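Local coordinates for protein arabinan endo-1,5-alpha-l-arabinosidase A (Cellvibrio cellulosa, PDB 1GYH) that hydrolyses the alpha-1,5-arabinofuranosyl bonds of linear arabinan, yielding almost exclusively arabinotriose, as part of plant cell wall breakdown, at residues A53-P58 against V115-P120; L235-R240 against E299-V304; T18-S23 against K98-A103; A134-Q139 against I196-D201. One frame throughout, in Å; residues are numbered along the deposited sequence.

Interaction 1 (A53-P58 against V115-P120); sequences AKRVSP and VIESVP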
loop_
_atom_site.group_PDB
_atom_site.type_symbol
_atom_site.label_atom_id
_atom_site.label_comp_id
_atom_site.label_asym_id
_atom_site.label_seq_id
_atom_site.Cartn_x
_atom_site.Cartn_y
_atom_site.Cartn_z
ATOM N N ALA A 53 -10.721 -5.967 -16.451
ATOM C CA ALA A 53 -9.307 -5.594 -16.371
ATOM C C ALA A 53 -8.698 -5.342 -17.743
ATOM O O ALA A 53 -7.980 -4.370 -17.917
ATOM C CB ALA A 53 -8.517 -6.645 -15.689
ATOM N N LYS A 54 -9.000 -6.234 -18.705
ATOM C CA LYS A 54 -8.416 -6.121 -20.052
ATOM C C LYS A 54 -8.824 -4.867 -20.803
ATOM O O LYS A 54 -8.056 -4.356 -21.625
ATOM C CB LYS A 54 -8.694 -7.372 -20.893
ATOM C CG LYS A 54 -7.750 -8.498 -20.585
ATOM C CD LYS A 54 -7.860 -9.611 -21.622
ATOM C CE LYS A 54 -6.963 -10.779 -21.283
ATOM N NZ LYS A 54 -7.643 -11.769 -20.406
ATOM N N ARG A 55 -9.995 -4.327 -20.511
ATOM C CA ARG A 55 -10.370 -3.090 -21.154
ATOM C C ARG A 55 -9.603 -1.885 -20.623
ATOM O O ARG A 55 -9.273 -0.995 -21.387
ATOM C CB ARG A 55 -11.896 -2.922 -21.190
ATOM C CG ARG A 55 -12.426 -1.927 -20.287
ATOM C CD ARG A 55 -12.593 -0.537 -20.837
ATOM N NE ARG A 55 -13.126 0.166 -19.695
ATOM C CZ ARG A 55 -12.460 0.994 -18.951
ATOM N NH1 ARG A 55 -11.235 1.366 -19.287
ATOM N NH2 ARG A 55 -13.059 1.505 -17.905
ATOM N N VAL A 56 -9.256 -1.871 -19.340
ATOM C CA VAL A 56 -8.397 -0.834 -18.816
ATOM C C VAL A 56 -6.939 -1.051 -19.314
ATOM O O VAL A 56 -6.264 -0.097 -19.745
ATOM C CB VAL A 56 -8.455 -0.802 -17.247
ATOM C CG1 VAL A 56 -7.345 0.079 -16.680
ATOM C CG2 VAL A 56 -9.845 -0.318 -16.756
ATOM N N SER A 57 -6.469 -2.299 -19.245
ATOM C CA SER A 57 -5.077 -2.688 -19.577
ATOM C C SER A 57 -5.074 -3.824 -20.624
ATOM O O SER A 57 -5.120 -4.999 -20.273
ATOM C CB SER A 57 -4.339 -3.151 -18.311
ATOM O OG SER A 57 -2.954 -3.372 -18.524
ATOM N N PRO A 58 -5.096 -3.498 -21.919
ATOM C CA PRO A 58 -5.206 -4.553 -22.946
ATOM C C PRO A 58 -4.162 -5.683 -22.814
ATOM O O PRO A 58 -4.520 -6.835 -23.050
ATOM C CB PRO A 58 -5.052 -3.784 -24.294
ATOM C CG PRO A 58 -5.385 -2.368 -24.001
ATOM C CD PRO A 58 -5.068 -2.146 -22.507
ATOM N N VAL A 115 -13.458 1.711 -8.681
ATOM C CA VAL A 115 -13.590 2.842 -7.761
ATOM C C VAL A 115 -13.129 4.122 -8.449
ATOM O O VAL A 115 -13.824 5.120 -8.468
ATOM C CB VAL A 115 -12.758 2.624 -6.478
ATOM C CG1 VAL A 115 -12.920 3.794 -5.512
ATOM C CG2 VAL A 115 -13.127 1.278 -5.760
ATOM N N ILE A 116 -11.941 4.080 -9.029
ATOM C CA ILE A 116 -11.379 5.213 -9.731
ATOM C C ILE A 116 -10.417 4.708 -10.815
ATOM O O ILE A 116 -9.728 3.712 -10.615
ATOM C CB ILE A 116 -10.685 6.149 -8.705
ATOM C CG1 ILE A 116 -10.389 7.501 -9.318
ATOM C CG2 ILE A 116 -9.479 5.468 -8.043
ATOM C CD1 ILE A 116 -8.962 7.796 -9.371
ATOM N N GLU A 117 -10.429 5.398 -11.952
ATOM C CA GLU A 117 -9.581 5.063 -13.118
ATOM C C GLU A 117 -8.842 6.319 -13.632
ATOM O O GLU A 117 -9.436 7.366 -13.811
ATOM C CB GLU A 117 -10.461 4.448 -14.226
ATOM C CG GLU A 117 -9.700 4.188 -15.554
ATOM C CD GLU A 117 -10.535 3.524 -16.641
ATOM O OE1 GLU A 117 -11.696 3.081 -16.366
ATOM O OE2 GLU A 117 -10.007 3.432 -17.790
ATOM N N SER A 118 -7.562 6.184 -13.909
ATOM C CA SER A 118 -6.796 7.219 -14.559
ATOM C C SER A 118 -6.773 6.975 -16.090
ATOM O O SER A 118 -6.695 5.816 -16.559
ATOM C CB SER A 118 -5.350 7.274 -14.013
ATOM O OG SER A 118 -4.671 6.010 -13.993
ATOM N N VAL A 119 -6.822 8.082 -16.814
ATOM C CA VAL A 119 -6.884 8.120 -18.288
ATOM C C VAL A 119 -5.751 9.006 -18.840
ATOM O O VAL A 119 -5.652 10.179 -18.523
ATOM C CB VAL A 119 -8.230 8.628 -18.800
ATOM C CG1 VAL A 119 -8.220 8.785 -20.356
ATOM C CG2 VAL A 119 -9.372 7.735 -18.391
ATOM N N PRO A 120 -4.861 8.444 -19.645
ATOM C CA PRO A 120 -3.752 9.233 -20.204
ATOM C C PRO A 120 -4.231 10.506 -20.907
ATOM O O PRO A 120 -5.201 10.467 -21.628
ATOM C CB PRO A 120 -3.099 8.261 -21.221
ATOM C CG PRO A 120 -3.408 6.924 -20.689
ATOM C CD PRO A 120 -4.799 7.020 -20.030
#
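The guanidinium of R55 and the carboxylate of E117 meet edge to edge with their planes only 19° apart, so the two flat groups lie nearly in one sheet of atoms. They form an end-on, two-nitrogen salt bridge that joins the short helix 53-56 to strand 110-118, an outer strand of one sheet of the five-bladed beta-propeller. NH2 of R55 gives an almost straight bond to OE1 of E117 (2.6 Å, 175° at the hydrogen), using the syn lone pair of that oxygen. The second bond runs from NH1 of R55 to OE2 of E117 at 2.8 Å; it also arrives on the syn side but somewhat out of the carboxylate plane. In this conformer the two bonds restrict rotation of both groups.

E117 reaches out fully extended, with CG anti to its backbone N (chi1 174°), while R55 comes from the opposite direction on a chain bent at chi2. R55 was modelled in two conformers, so the bridge describes one of them and may be made only part of the time. R55 and V56 also both touch I114 of the same strand, just ahead of the classic beta bulge where V115 and I116 face I92. The side chain of V56 also lies about 8 Å from that of N126, a likely substrate-binding residue. The helix ends with S57 N bonded to A53 O at 2.9 Å. On the helix side of the carboxylate, CG2 of V56 sits 3.9 Å from OE1 of E117 and equally far from OE2.

Interaction 2 (L235-R240 against E299-V304); sequences LDKTGR and EGWPQV
An Asx turn built into the type I beta turn from D236 to G239 presents K237 to an indole, where the loop between two strands of one propeller blade meets W301, just ahead of strand 302-303 in the next. The contact is a CH-pi one: CG of K237 stands 3.6 Å from the centroid of the five-membered ring of W301, only 12° off the ring normal. The extended lysine chain then runs on past the ring in the direction opposite to the tryptophan side chain, until CE of K237 lies 3.6 Å from CB of W301. At the far rim of the indole, the carbonyl O of L235 approaches CH2 of W301 at 3.3 Å, in the ring plane.

D236 holds the turn in shape. Its OD1 takes three donors, the hydroxyl of T238 and the backbone N of T238 and of R240, the two backbone groups coming from opposite faces of the carboxylate plane. Its OD2 accepts from G247 N, and K237 N is bound by S248 OG, so the turn is also tied to strand 248-251. At the lysine tip, NZ of K237 donates to water 1 at 2.9 Å, and that water lies 2.9 Å from P302 O.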
loop_
_atom_site.group_PDB
_atom_site.type_symbol
_atom_site.label_atom_id
_atom_site.label_comp_id
_atom_site.label_asym_id
_atom_site.label_seq_id
_atom_site.Cartn_x
_atom_site.Cartn_y
_atom_site.Cartn_z
ATOM N N LEU A 235 3.521 17.615 7.080
ATOM C CA LEU A 235 4.805 18.249 7.228
ATOM C C LEU A 235 5.855 17.267 7.711
ATOM O O LEU A 235 5.567 16.350 8.474
ATOM C CB LEU A 235 4.711 19.425 8.244
ATOM C CG LEU A 235 3.658 20.500 8.060
ATOM C CD1 LEU A 235 3.860 21.646 9.067
ATOM C CD2 LEU A 235 3.654 21.031 6.617
ATOM N N ASP A 236 7.110 17.494 7.335
ATOM C CA ASP A 236 8.200 16.638 7.795
ATOM C C ASP A 236 8.864 17.251 9.071
ATOM O O ASP A 236 8.333 18.244 9.618
ATOM C CB ASP A 236 9.170 16.291 6.627
ATOM C CG ASP A 236 10.077 17.443 6.218
ATOM O OD1 ASP A 236 10.188 18.526 6.907
ATOM O OD2 ASP A 236 10.763 17.328 5.181
ATOM N N LYS A 237 9.963 16.655 9.544
ATOM C CA LYS A 237 10.656 17.108 10.777
ATOM C C LYS A 237 11.177 18.559 10.730
ATOM O O LYS A 237 11.326 19.223 11.796
ATOM C CB LYS A 237 11.811 16.172 11.174
ATOM C CG LYS A 237 11.395 14.767 11.525
ATOM C CD LYS A 237 12.587 13.862 11.742
ATOM C CE LYS A 237 12.162 12.484 12.255
ATOM N NZ LYS A 237 13.351 11.579 12.518
ATOM N N THR A 238 11.435 19.064 9.517
ATOM C CA THR A 238 11.904 20.411 9.313
ATOM C C THR A 238 10.779 21.394 9.022
ATOM O O THR A 238 11.056 22.568 8.820
ATOM C CB THR A 238 12.909 20.523 8.112
ATOM O OG1 THR A 238 12.219 20.249 6.881
ATOM C CG2 THR A 238 13.983 19.489 8.176
ATOM N N GLY A 239 9.540 20.934 8.982
ATOM C CA GLY A 239 8.404 21.797 8.690
ATOM C C GLY A 239 8.096 22.005 7.216
ATOM O O GLY A 239 7.385 22.947 6.828
ATOM N N ARG A 240 8.638 21.108 6.392
ATOM C CA ARG A 240 8.396 21.152 4.951
ATOM C C ARG A 240 7.210 20.275 4.553
ATOM O O ARG A 240 7.163 19.076 4.888
ATOM C CB ARG A 240 9.661 20.724 4.183
ATOM C CG ARG A 240 9.591 20.951 2.670
ATOM C CD ARG A 240 10.984 20.951 2.019
ATOM N NE ARG A 240 10.931 20.611 0.604
ATOM C CZ ARG A 240 11.920 20.050 -0.103
ATOM N NH1 ARG A 240 13.088 19.760 0.453
ATOM N NH2 ARG A 240 11.734 19.781 -1.390
ATOM N N GLU A 299 10.319 13.720 20.017
ATOM C CA GLU A 299 9.701 14.781 19.214
ATOM C C GLU A 299 8.409 14.353 18.488
ATOM O O GLU A 299 7.856 15.121 17.702
ATOM C CB GLU A 299 10.725 15.340 18.208
ATOM C CG GLU A 299 11.930 16.036 18.833
ATOM C CD GLU A 299 12.929 15.101 19.506
ATOM O OE1 GLU A 299 13.255 14.044 18.932
ATOM O OE2 GLU A 299 13.423 15.426 20.626
ATOM N N GLY A 300 7.940 13.130 18.714
ATOM C CA GLY A 300 6.683 12.686 18.162
ATOM C C GLY A 300 6.775 12.029 16.770
ATOM O O GLY A 300 5.774 12.017 16.059
ATOM N N TRP A 301 7.950 11.508 16.407
ATOM C CA TRP A 301 8.222 10.908 15.077
ATOM C C TRP A 301 8.494 9.410 15.186
ATOM O O TRP A 301 9.147 8.932 16.154
ATOM C CB TRP A 301 9.397 11.626 14.350
ATOM C CG TRP A 301 9.070 13.047 14.109
ATOM C CD1 TRP A 301 9.366 14.085 14.933
ATOM C CD2 TRP A 301 8.327 13.599 13.027
ATOM N NE1 TRP A 301 8.859 15.254 14.434
ATOM C CE2 TRP A 301 8.197 14.975 13.268
ATOM C CE3 TRP A 301 7.750 13.064 11.852
ATOM C CZ2 TRP A 301 7.559 15.825 12.386
ATOM C CZ3 TRP A 301 7.103 13.921 10.990
ATOM C CH2 TRP A 301 6.994 15.269 11.265
ATOM N N PRO A 302 8.036 8.651 14.200
ATOM C CA PRO A 302 8.254 7.205 14.210
ATOM C C PRO A 302 9.699 6.854 14.006
ATOM O O PRO A 302 10.453 7.598 13.357
ATOM C CB PRO A 302 7.393 6.677 13.041
ATOM C CG PRO A 302 7.226 7.848 12.113
ATOM C CD PRO A 302 7.297 9.103 13.001
ATOM N N GLN A 303 10.082 5.730 14.597
ATOM C CA GLN A 303 11.444 5.217 14.558
ATOM C C GLN A 303 11.382 3.679 14.517
ATOM O O GLN A 303 10.518 3.060 15.175
ATOM C CB GLN A 303 12.187 5.713 15.808
ATOM C CG GLN A 303 13.587 5.361 15.871
ATOM C CD GLN A 303 14.228 5.677 17.234
ATOM O OE1 GLN A 303 14.367 6.855 17.616
ATOM N NE2 GLN A 303 14.614 4.618 17.967
ATOM N N VAL A 304 12.256 3.073 13.712
ATOM C CA VAL A 304 12.443 1.618 13.673
ATOM C C VAL A 304 13.916 1.217 13.804
ATOM O O VAL A 304 14.823 2.031 13.578
ATOM C CB VAL A 304 11.812 1.007 12.396
ATOM C CG1 VAL A 304 10.297 1.182 12.398
ATOM C CG2 VAL A 304 12.448 1.609 11.107
HETATM O O HOH W 1 12.555 9.429 14.252
HETATM O O HOH W 2 11.443 9.314 11.232
#

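Interaction 3 (T18-S23 against K98-A103); sequences TWYLFS and KTLNPA
L100 lies over the ring of Y20, and the chief interaction is CH-pi: CB of L100 sits 3.5 Å from the ring centroid, 8° off its normal and so almost exactly above the centre. The two side chains pass in opposite directions, which carries the leucine on from the middle of the ring toward the root of the tyrosine.

Apolar contacts follow from that overlap. CD1 of L100 comes within 3.6 Å of CD1 of Y20, and the same methyl lies in the ring plane of F22, at its edge, 4.0 Å from CZ of F22. One leucine branch is thus shared between a face and an edge. L100 gets there with CG anti to the carbonyl carbon (chi1 -65°) and CD1 carried on in the extended direction (chi2 -174°).

No hydrogen bond crosses between the segments: the carbonyl O of L100 stands 3.2 Å from the ring carbon CE2 of Y20, and N101 N is 3.6 Å from OH of Y20. Within the loop, OD1 of N101 accepts from A103 N at 3.1 Å, an Asx turn, with the donor well above the carbonyl plane.

In the fold, strand 18-23 runs between strands 11-15 and 29-33 of one propeller blade, whereas the loop 98-103 links strands 90-97 and 110-118 of the next. E15, the last residue of strand 11-15, takes T99 OG1 and L100 N on its two carboxylate oxygens. L100 is further packed by T13 of that strand and by W109, while P102 touches S42 of strand 38-44.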
loop_
_atom_site.group_PDB
_atom_site.type_symbol
_atom_site.label_atom_id
_atom_site.label_comp_id
_atom_site.label_asym_id
_atom_site.label_seq_id
_atom_site.Cartn_x
_atom_site.Cartn_y
_atom_site.Cartn_z
ATOM N N THR A 18 -6.884 -15.498 13.711
ATOM C CA THR A 18 -6.085 -15.702 12.500
ATOM C C THR A 18 -5.673 -14.420 11.775
ATOM O O THR A 18 -6.482 -13.541 11.538
ATOM C CB THR A 18 -6.846 -16.646 11.535
ATOM O OG1 THR A 18 -7.303 -17.803 12.242
ATOM C CG2 THR A 18 -5.877 -17.209 10.460
ATOM N N TRP A 19 -4.382 -14.325 11.477
ATOM C CA TRP A 19 -3.778 -13.251 10.697
ATOM C C TRP A 19 -3.793 -13.581 9.183
ATOM O O TRP A 19 -3.576 -14.746 8.781
ATOM C CB TRP A 19 -2.329 -13.040 11.143
ATOM C CG TRP A 19 -2.149 -12.724 12.603
ATOM C CD1 TRP A 19 -1.810 -13.601 13.611
ATOM C CD2 TRP A 19 -2.240 -11.440 13.202
ATOM N NE1 TRP A 19 -1.715 -12.925 14.810
ATOM C CE2 TRP A 19 -1.948 -11.593 14.582
ATOM C CE3 TRP A 19 -2.512 -10.165 12.712
ATOM C CZ2 TRP A 19 -1.977 -10.537 15.471
ATOM C CZ3 TRP A 19 -2.519 -9.109 13.599
ATOM C CH2 TRP A 19 -2.265 -9.300 14.967
ATOM N N TYR A 20 -4.027 -12.552 8.364
ATOM C CA TYR A 20 -4.078 -12.713 6.903
ATOM C C TYR A 20 -3.162 -11.694 6.274
ATOM O O TYR A 20 -3.088 -10.522 6.737
ATOM C CB TYR A 20 -5.491 -12.583 6.340
ATOM C CG TYR A 20 -6.350 -13.750 6.724
ATOM C CD1 TYR A 20 -7.020 -13.766 7.946
ATOM C CD2 TYR A 20 -6.452 -14.885 5.913
ATOM C CE1 TYR A 20 -7.774 -14.840 8.305
ATOM C CE2 TYR A 20 -7.208 -15.978 6.284
ATOM C CZ TYR A 20 -7.868 -15.960 7.475
ATOM O OH TYR A 20 -8.610 -17.024 7.879
ATOM N N LEU A 21 -2.467 -12.138 5.222
ATOM C CA LEU A 21 -1.484 -11.337 4.524
ATOM C C LEU A 21 -1.831 -11.336 3.011
ATOM O O LEU A 21 -2.145 -12.385 2.417
ATOM C CB LEU A 21 -0.104 -11.920 4.744
ATOM C CG LEU A 21 1.090 -11.493 3.855
ATOM C CD1 LEU A 21 1.556 -10.055 4.137
ATOM C CD2 LEU A 21 2.254 -12.456 4.061
ATOM N N PHE A 22 -1.817 -10.154 2.430
ATOM C CA PHE A 22 -2.203 -9.929 1.037
ATOM C C PHE A 22 -1.021 -9.321 0.305
ATOM O O PHE A 22 -0.408 -8.356 0.761
ATOM C CB PHE A 22 -3.417 -9.001 0.905
ATOM C CG PHE A 22 -4.618 -9.434 1.677
ATOM C CD1 PHE A 22 -4.645 -9.347 3.083
ATOM C CD2 PHE A 22 -5.732 -9.955 1.024
ATOM C CE1 PHE A 22 -5.776 -9.733 3.792
ATOM C CE2 PHE A 22 -6.861 -10.396 1.751
ATOM C CZ PHE A 22 -6.880 -10.280 3.140
ATOM N N SER A 23 -0.738 -9.855 -0.892
ATOM C CA SER A 23 0.398 -9.425 -1.697
ATOM C C SER A 23 -0.019 -9.199 -3.164
ATOM O O SER A 23 -0.945 -9.850 -3.692
ATOM C CB SER A 23 1.503 -10.492 -1.631
ATOM O OG SER A 23 2.605 -10.207 -2.512
ATOM N N LYS A 98 -17.524 -11.731 3.193
ATOM C CA LYS A 98 -18.013 -11.849 4.577
ATOM C C LYS A 98 -16.984 -12.408 5.559
ATOM O O LYS A 98 -17.095 -12.181 6.763
ATOM C CB LYS A 98 -19.237 -12.765 4.642
ATOM C CG LYS A 98 -20.481 -12.341 3.836
ATOM C CD LYS A 98 -21.435 -13.543 3.674
ATOM C CE LYS A 98 -22.721 -13.319 2.868
ATOM N NZ LYS A 98 -23.614 -14.612 2.753
ATOM N N THR A 99 -15.993 -13.144 5.062
ATOM C CA THR A 99 -14.984 -13.759 5.913
ATOM C C THR A 99 -13.694 -13.994 5.138
ATOM O O THR A 99 -13.683 -13.864 3.927
ATOM C CB THR A 99 -15.539 -15.066 6.521
ATOM O OG1 THR A 99 -14.584 -15.648 7.415
ATOM C CG2 THR A 99 -15.757 -16.122 5.460
ATOM N N LEU A 100 -12.609 -14.307 5.835
ATOM C CA LEU A 100 -11.304 -14.559 5.204
ATOM C C LEU A 100 -10.886 -16.045 5.235
ATOM O O LEU A 100 -9.890 -16.398 4.627
ATOM C CB LEU A 100 -10.220 -13.696 5.856
ATOM C CG LEU A 100 -10.374 -12.166 5.659
ATOM C CD1 LEU A 100 -9.175 -11.407 6.203
ATOM C CD2 LEU A 100 -10.622 -11.782 4.168
ATOM N N ASN A 101 -11.627 -16.882 5.956
ATOM C CA ASN A 101 -11.394 -18.331 6.014
ATOM C C ASN A 101 -12.007 -19.051 4.790
ATOM O O ASN A 101 -13.200 -19.161 4.660
ATOM C CB ASN A 101 -11.997 -18.924 7.319
ATOM C CG ASN A 101 -11.755 -20.410 7.474
ATOM O OD1 ASN A 101 -11.142 -21.067 6.623
ATOM N ND2 ASN A 101 -12.271 -20.972 8.574
ATOM N N PRO A 102 -11.185 -19.584 3.916
ATOM C CA PRO A 102 -11.706 -20.240 2.697
ATOM C C PRO A 102 -12.532 -21.535 2.892
ATOM O O PRO A 102 -13.261 -21.930 1.975
ATOM C CB PRO A 102 -10.422 -20.473 1.861
ATOM C CG PRO A 102 -9.294 -20.558 2.886
ATOM C CD PRO A 102 -9.709 -19.594 3.996
ATOM N N ALA A 103 -12.434 -22.175 4.063
ATOM C CA ALA A 103 -13.253 -23.335 4.431
ATOM C C ALA A 103 -14.631 -22.907 4.914
ATOM O O ALA A 103 -15.538 -23.716 4.989
ATOM C CB ALA A 103 -12.543 -24.187 5.529
#

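Interaction 4 (A134-Q139 against I196-D201); sequences ADDHGQ and ILRKGD
R198 reaches for D136 from strand 191-199, its CB already directed toward the loop 134-139. CG stands anti to the backbone N (chi1 -177°), and a bend at chi2 turns the chain beyond it; the side chain also touches Y203 of the adjacent strand 202-209. NE turns back to its own segment and donates to the carbonyl O of G200 at 3.2 Å, which limits how the guanidinium can rotate. At the tip, NH1 makes the main salt bridge, giving a nearly straight bond (168°) to OD1 of D136 at 2.8 Å. That oxygen lies in the guanidinium plane but is itself approached from above the carboxylate plane. NH2 makes a weak second bond to OD2 of D136 at 3.4 Å. The two flat groups are 50° apart, so the paired geometry is lopsided rather than a coplanar fork.

The loop that carries D136 is shaped by D135, which probably sets where the carboxylate points. OD1 of D135 accepts from H137 N at 2.8 Å, an Asx turn, and from Q139 N at 3.1 Å, these two donors coming from opposite faces of its plane. OD2 of D135 takes NE2 of Q139 through its syn lone pair, and also W141 NE1. The result is a surface salt bridge from the hairpin turn between strands 131-134 and 140-144 to the outermost strand 191-199 of the next sheet, linking two consecutive blades of the five-bladed beta-propeller of this family 43 enzyme.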
loop_
_atom_site.group_PDB
_atom_site.type_symbol
_atom_site.label_atom_id
_atom_site.label_comp_id
_atom_site.label_asym_id
_atom_site.label_seq_id
_atom_site.Cartn_x
_atom_site.Cartn_y
_atom_site.Cartn_z
ATOM N N ALA A 134 -10.022 6.244 8.006
ATOM C CA ALA A 134 -11.164 6.946 8.542
ATOM C C ALA A 134 -10.731 8.105 9.441
ATOM O O ALA A 134 -9.675 8.036 10.072
ATOM C CB ALA A 134 -12.060 6.022 9.315
ATOM N N ASP A 135 -11.579 9.134 9.500
ATOM C CA ASP A 135 -11.345 10.311 10.338
ATOM C C ASP A 135 -12.223 10.301 11.595
ATOM O O ASP A 135 -12.899 9.318 11.850
ATOM C CB ASP A 135 -11.430 11.618 9.508
ATOM C CG ASP A 135 -12.819 11.985 9.022
ATOM O OD1 ASP A 135 -13.858 11.520 9.568
ATOM O OD2 ASP A 135 -12.940 12.820 8.075
ATOM N N ASP A 136 -12.214 11.394 12.361
ATOM C CA ASP A 136 -12.984 11.473 13.598
ATOM C C ASP A 136 -14.446 11.901 13.396
ATOM O O ASP A 136 -15.179 12.061 14.376
ATOM C CB ASP A 136 -12.349 12.515 14.533
ATOM C CG ASP A 136 -11.121 12.014 15.242
ATOM O OD1 ASP A 136 -10.698 10.843 15.145
ATOM O OD2 ASP A 136 -10.476 12.779 15.949
ATOM N N HIS A 137 -14.840 12.163 12.146
ATOM C CA HIS A 137 -16.120 12.768 11.796
ATOM C C HIS A 137 -16.990 11.814 10.977
ATOM O O HIS A 137 -17.833 12.270 10.213
ATOM C CB HIS A 137 -15.903 14.061 10.984
ATOM C CG HIS A 137 -14.941 15.016 11.619
ATOM N ND1 HIS A 137 -15.232 15.671 12.800
ATOM C CD2 HIS A 137 -13.674 15.380 11.287
ATOM C CE1 HIS A 137 -14.196 16.415 13.154
ATOM N NE2 HIS A 137 -13.240 16.266 12.252
ATOM N N GLY A 138 -16.793 10.511 11.128
ATOM C CA GLY A 138 -17.645 9.539 10.451
ATOM C C GLY A 138 -17.354 9.350 8.942
ATOM O O GLY A 138 -18.194 8.767 8.209
ATOM N N GLN A 139 -16.219 9.848 8.462
ATOM C CA GLN A 139 -15.932 9.828 7.011
ATOM C C GLN A 139 -14.799 8.845 6.721
ATOM O O GLN A 139 -13.924 8.629 7.573
ATOM C CB GLN A 139 -15.588 11.235 6.496
ATOM C CG GLN A 139 -16.694 12.263 6.737
ATOM C CD GLN A 139 -16.335 13.710 6.295
ATOM O OE1 GLN A 139 -17.103 14.330 5.553
ATOM N NE2 GLN A 139 -15.216 14.251 6.796
ATOM N N ILE A 196 -1.595 5.870 5.438
ATOM C CA ILE A 196 -1.841 6.744 6.581
ATOM C C ILE A 196 -2.184 5.972 7.873
ATOM O O ILE A 196 -3.070 5.112 7.889
ATOM C CB ILE A 196 -2.909 7.751 6.251
ATOM C CG1 ILE A 196 -2.490 8.566 4.990
ATOM C CG2 ILE A 196 -3.165 8.702 7.472
ATOM C CD1 ILE A 196 -3.556 9.397 4.355
ATOM N N LEU A 197 -1.487 6.329 8.955
ATOM C CA LEU A 197 -1.777 5.770 10.292
ATOM C C LEU A 197 -2.075 6.901 11.277
ATOM O O LEU A 197 -1.325 7.848 11.392
ATOM C CB LEU A 197 -0.610 4.917 10.811
ATOM C CG LEU A 197 -0.774 4.269 12.233
ATOM C CD1 LEU A 197 -1.622 3.055 12.148
ATOM C CD2 LEU A 197 0.608 3.923 12.855
ATOM N N ARG A 198 -3.187 6.785 11.990
ATOM C CA ARG A 198 -3.515 7.699 13.100
ATOM C C ARG A 198 -2.765 7.251 14.320
ATOM O O ARG A 198 -2.856 6.098 14.697
ATOM C CB ARG A 198 -5.021 7.662 13.386
ATOM C CG ARG A 198 -5.480 8.636 14.498
ATOM C CD ARG A 198 -5.242 10.101 14.205
ATOM N NE ARG A 198 -5.709 10.876 15.365
ATOM C CZ ARG A 198 -6.976 11.095 15.630
ATOM N NH1 ARG A 198 -7.912 10.694 14.773
ATOM N NH2 ARG A 198 -7.320 11.731 16.752
ATOM N N LYS A 199 -2.013 8.164 14.932
ATOM C CA LYS A 199 -1.334 7.919 16.234
ATOM C C LYS A 199 -1.318 9.199 17.086
ATOM O O LYS A 199 -0.790 10.246 16.666
ATOM C CB LYS A 199 0.080 7.386 15.977
ATOM C CG LYS A 199 0.974 7.256 17.235
ATOM C CD LYS A 199 0.700 5.973 18.005
ATOM C CE LYS A 199 1.540 5.910 19.293
ATOM N NZ LYS A 199 1.472 4.501 19.838
ATOM N N GLY A 200 -1.868 9.116 18.302
ATOM C CA GLY A 200 -2.017 10.303 19.146
ATOM C C GLY A 200 -2.814 11.405 18.467
ATOM O O GLY A 200 -3.917 11.168 17.967
ATOM N N ASP A 201 -2.270 12.613 18.448
ATOM C CA ASP A 201 -2.972 13.759 17.881
ATOM C C ASP A 201 -2.716 13.982 16.365
ATOM O O ASP A 201 -3.245 14.940 15.783
ATOM C CB ASP A 201 -2.593 15.042 18.633
ATOM C CG ASP A 201 -2.957 14.988 20.110
ATOM O OD1 ASP A 201 -3.985 14.347 20.478
ATOM O OD2 ASP A 201 -2.258 15.566 20.960
#

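Overall arrangement
From the N terminus, 18-23 pairs with 98-103 (interaction 3). Before that loop closes, 53-58 has opened interaction 1, which closes at 115-120, so the two cross; interaction 3 ties the sheet of strand 18-23 to a loop of the next sheet, and interaction 1 ties the helix between them to that sheet's outer strand 110-118. Interaction 4 follows in series, linking the sheet of strands 131-134 to 169-173 with that of strands 191-199 to 248-251. Interaction 2, last along the chain, joins this latter sheet to the one ending in strand 302-303. Interactions 2 and 4 come within about 7 Å (nearest atoms), whereas interactions 1 and 3 both lie across the chain's centre from interaction 2.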